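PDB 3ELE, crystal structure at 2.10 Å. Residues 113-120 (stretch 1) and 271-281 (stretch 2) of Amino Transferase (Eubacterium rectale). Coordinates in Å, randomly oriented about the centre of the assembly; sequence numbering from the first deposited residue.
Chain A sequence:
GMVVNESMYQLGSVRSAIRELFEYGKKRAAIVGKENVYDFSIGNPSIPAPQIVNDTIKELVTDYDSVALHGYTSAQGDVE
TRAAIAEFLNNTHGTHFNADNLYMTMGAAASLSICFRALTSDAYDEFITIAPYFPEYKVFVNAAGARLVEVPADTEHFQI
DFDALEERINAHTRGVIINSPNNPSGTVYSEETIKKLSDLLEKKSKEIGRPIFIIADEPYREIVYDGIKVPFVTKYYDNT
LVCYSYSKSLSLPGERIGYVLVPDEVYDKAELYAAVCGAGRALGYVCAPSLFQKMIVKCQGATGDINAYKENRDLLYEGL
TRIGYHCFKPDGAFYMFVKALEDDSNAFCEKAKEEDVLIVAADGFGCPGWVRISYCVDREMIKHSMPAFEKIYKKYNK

Stretch 1, residues 113-120: SICFRALT
Stretch 2 (271-281) ELYAAVCGAGR

Residues 113-119 and 271-281 are both helical. The helix axes approach to 8.3 Å, with 114° between their N-to-C directions. Backbone hydrogen bonds run from N of residue i to O of residue i-4, such as Ala118 N to Ile114 O at 2.8 Å and Ala279 N to Ala275 O at 2.8 Å. Thr120 leaves helical geometry (phi/psi -84/115), and its OG1 donates to Phe116 O at 2.6 Å.

Small residues line the place where the backbones come nearest. The CA atoms of Ala118 and Ala275 lie 5.0 Å apart, those of Ile114 and Ala279 5.2 Å. The CA-to-CB bonds of Arg117, Ala118, Ala275 and Ala279 point toward the other stretch. Ala118 is the central bump: its CB sits among Ala275 CB at 3.8 Å, Ala279 CB at 4.1 Å and Val276 CG2 at 4.3 Å, and reaches Ala275 O at 3.5 Å. In return, Ala279 CB fits against the first helix, 3.4 Å from Ile114 O and 3.8 Å from Arg117 CG (Arg117 t, p, t, chi4 -91°).

Ile114 (m, t) fills the hollow bordered by Val276, Ala279 and Gly280. Its CG2 meets Val276 CG1 (Val276 chi1 t) at 3.5 Å. Its CG1 lies 3.9 Å from Gly280 CA; glycine has no side chain, so the contact is with the backbone. Further along, Leu119 (m, t) meets Leu272 (t, p): Leu119 CD2 touches Leu272 CD1 at 3.9 Å. No hydrogen bond crosses the contact, which buries 358 Å², both sides summed; the side chains meet through apolar carbons, and alanine methyls also pack on backbone oxygens.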

# COMPACT_ATOMS: atom_id res chain seq x y z
N SER A 113 -1.91 -4.83 8.67
CA SER A 113 -0.65 -4.12 8.92
C SER A 113 -0.90 -2.84 9.74
O SER A 113 -0.24 -2.63 10.77
CB SER A 113 0.09 -3.81 7.61
OG SER A 113 0.48 -5.01 6.96
N ILE A 114 -1.88 -2.05 9.29
CA ILE A 114 -2.31 -0.82 9.99
C ILE A 114 -2.71 -1.10 11.44
O ILE A 114 -2.32 -0.35 12.33
CB ILE A 114 -3.52 -0.13 9.26
CG1 ILE A 114 -3.04 0.54 7.98
CG2 ILE A 114 -4.18 0.93 10.13
CD1 ILE A 114 -4.16 0.94 7.06
N CYS A 115 -3.49 -2.16 11.67
CA CYS A 115 -3.93 -2.53 13.04
C CYS A 115 -2.77 -2.89 13.98
O CYS A 115 -2.72 -2.40 15.10
CB CYS A 115 -4.97 -3.65 13.03
SG CYS A 115 -6.58 -3.14 12.36
N PHE A 116 -1.85 -3.73 13.52
CA PHE A 116 -0.70 -4.12 14.36
C PHE A 116 0.25 -2.94 14.57
O PHE A 116 0.74 -2.72 15.69
CB PHE A 116 0.05 -5.33 13.81
CG PHE A 116 -0.82 -6.54 13.58
CD1 PHE A 116 -1.60 -7.07 14.61
CD2 PHE A 116 -0.81 -7.20 12.34
CE1 PHE A 116 -2.39 -8.23 14.40
CE2 PHE A 116 -1.58 -8.35 12.12
CZ PHE A 116 -2.37 -8.86 13.15
N ARG A 117 0.46 -2.16 13.50
CA ARG A 117 1.29 -0.96 13.56
C ARG A 117 0.71 0.09 14.53
O ARG A 117 1.44 0.66 15.34
CB ARG A 117 1.48 -0.37 12.16
CG ARG A 117 2.48 0.77 12.03
CD ARG A 117 3.85 0.44 12.62
NE ARG A 117 4.86 1.45 12.30
CZ ARG A 117 5.67 1.46 11.23
NH1 ARG A 117 5.65 0.49 10.34
NH2 ARG A 117 6.54 2.45 11.08
N ALA A 118 -0.60 0.31 14.46
CA ALA A 118 -1.29 1.25 15.36
C ALA A 118 -1.31 0.78 16.82
O ALA A 118 -1.18 1.57 17.72
CB ALA A 118 -2.75 1.51 14.88
N LEU A 119 -1.46 -0.52 17.02
CA LEU A 119 -1.54 -1.08 18.37
C LEU A 119 -0.20 -1.45 19.03
O LEU A 119 -0.20 -1.57 20.23
CB LEU A 119 -2.49 -2.29 18.37
CG LEU A 119 -3.97 -1.92 18.14
CD1 LEU A 119 -4.77 -3.18 18.05
CD2 LEU A 119 -4.50 -1.04 19.30
N THR A 120 0.91 -1.59 18.29
CA THR A 120 2.22 -1.98 18.90
C THR A 120 3.03 -0.79 19.51
O THR A 120 3.51 0.10 18.79
CB THR A 120 3.09 -2.78 17.91
OG1 THR A 120 2.32 -3.88 17.40
CG2 THR A 120 4.39 -3.31 18.57
N GLU A 271 -8.83 8.61 19.42
CA GLU A 271 -7.42 8.24 19.60
C GLU A 271 -6.97 7.06 18.75
O GLU A 271 -5.86 7.09 18.19
CB GLU A 271 -7.13 7.92 21.06
CG GLU A 271 -5.69 7.50 21.35
CD GLU A 271 -5.46 7.32 22.82
OE1 GLU A 271 -5.58 8.33 23.52
OE2 GLU A 271 -5.17 6.19 23.25
N LEU A 272 -7.78 6.00 18.74
CA LEU A 272 -7.48 4.79 17.96
C LEU A 272 -7.59 5.06 16.46
O LEU A 272 -6.79 4.54 15.67
CB LEU A 272 -8.41 3.63 18.37
CG LEU A 272 -8.18 2.26 17.69
CD1 LEU A 272 -6.73 1.80 17.77
CD2 LEU A 272 -9.13 1.20 18.29
N TYR A 273 -8.59 5.84 16.06
CA TYR A 273 -8.74 6.21 14.65
C TYR A 273 -7.56 7.06 14.20
O TYR A 273 -7.10 6.89 13.09
CB TYR A 273 -10.06 6.92 14.41
CG TYR A 273 -10.43 7.08 12.97
CD1 TYR A 273 -11.16 6.10 12.31
CD2 TYR A 273 -10.08 8.23 12.25
CE1 TYR A 273 -11.54 6.24 10.97
CE2 TYR A 273 -10.46 8.40 10.91
CZ TYR A 273 -11.19 7.40 10.27
OH TYR A 273 -11.56 7.56 8.96
N ALA A 274 -7.06 7.94 15.07
CA ALA A 274 -5.86 8.74 14.79
C ALA A 274 -4.67 7.81 14.55
O ALA A 274 -3.98 7.98 13.54
CB ALA A 274 -5.57 9.75 15.93
N ALA A 275 -4.48 6.80 15.41
CA ALA A 275 -3.36 5.83 15.27
C ALA A 275 -3.47 4.98 13.99
O ALA A 275 -2.47 4.63 13.38
CB ALA A 275 -3.24 4.95 16.49
N VAL A 276 -4.70 4.64 13.61
CA VAL A 276 -4.99 3.95 12.35
C VAL A 276 -4.52 4.83 11.18
O VAL A 276 -3.69 4.38 10.41
CB VAL A 276 -6.46 3.52 12.27
CG1 VAL A 276 -6.86 3.04 10.83
CG2 VAL A 276 -6.71 2.41 13.33
N CYS A 277 -5.00 6.08 11.09
CA CYS A 277 -4.50 7.05 10.08
C CYS A 277 -2.97 7.22 10.07
O CYS A 277 -2.34 7.19 9.01
CB CYS A 277 -5.15 8.43 10.26
SG CYS A 277 -6.94 8.41 10.01
N GLY A 278 -2.38 7.38 11.25
CA GLY A 278 -0.93 7.48 11.39
C GLY A 278 -0.17 6.25 10.92
O GLY A 278 0.88 6.38 10.31
N ALA A 279 -0.70 5.06 11.23
CA ALA A 279 -0.11 3.80 10.81
C ALA A 279 -0.15 3.69 9.28
O ALA A 279 0.86 3.32 8.66
CB ALA A 279 -0.81 2.61 11.48
N GLY A 280 -1.29 4.06 8.68
CA GLY A 280 -1.45 4.06 7.23
C GLY A 280 -0.42 4.96 6.60
O GLY A 280 0.29 4.55 5.69
N ARG A 281 -0.29 6.17 7.15
CA ARG A 281 0.73 7.14 6.70
C ARG A 281 2.17 6.59 6.81
O ARG A 281 2.95 6.67 5.84
CB ARG A 281 0.57 8.42 7.49
CG ARG A 281 1.38 9.58 6.98
CD ARG A 281 1.07 10.80 7.80
NE ARG A 281 2.00 11.88 7.53
CZ ARG A 281 1.99 13.07 8.14
NH1 ARG A 281 1.16 13.34 9.12
NH2 ARG A 281 2.89 13.97 7.79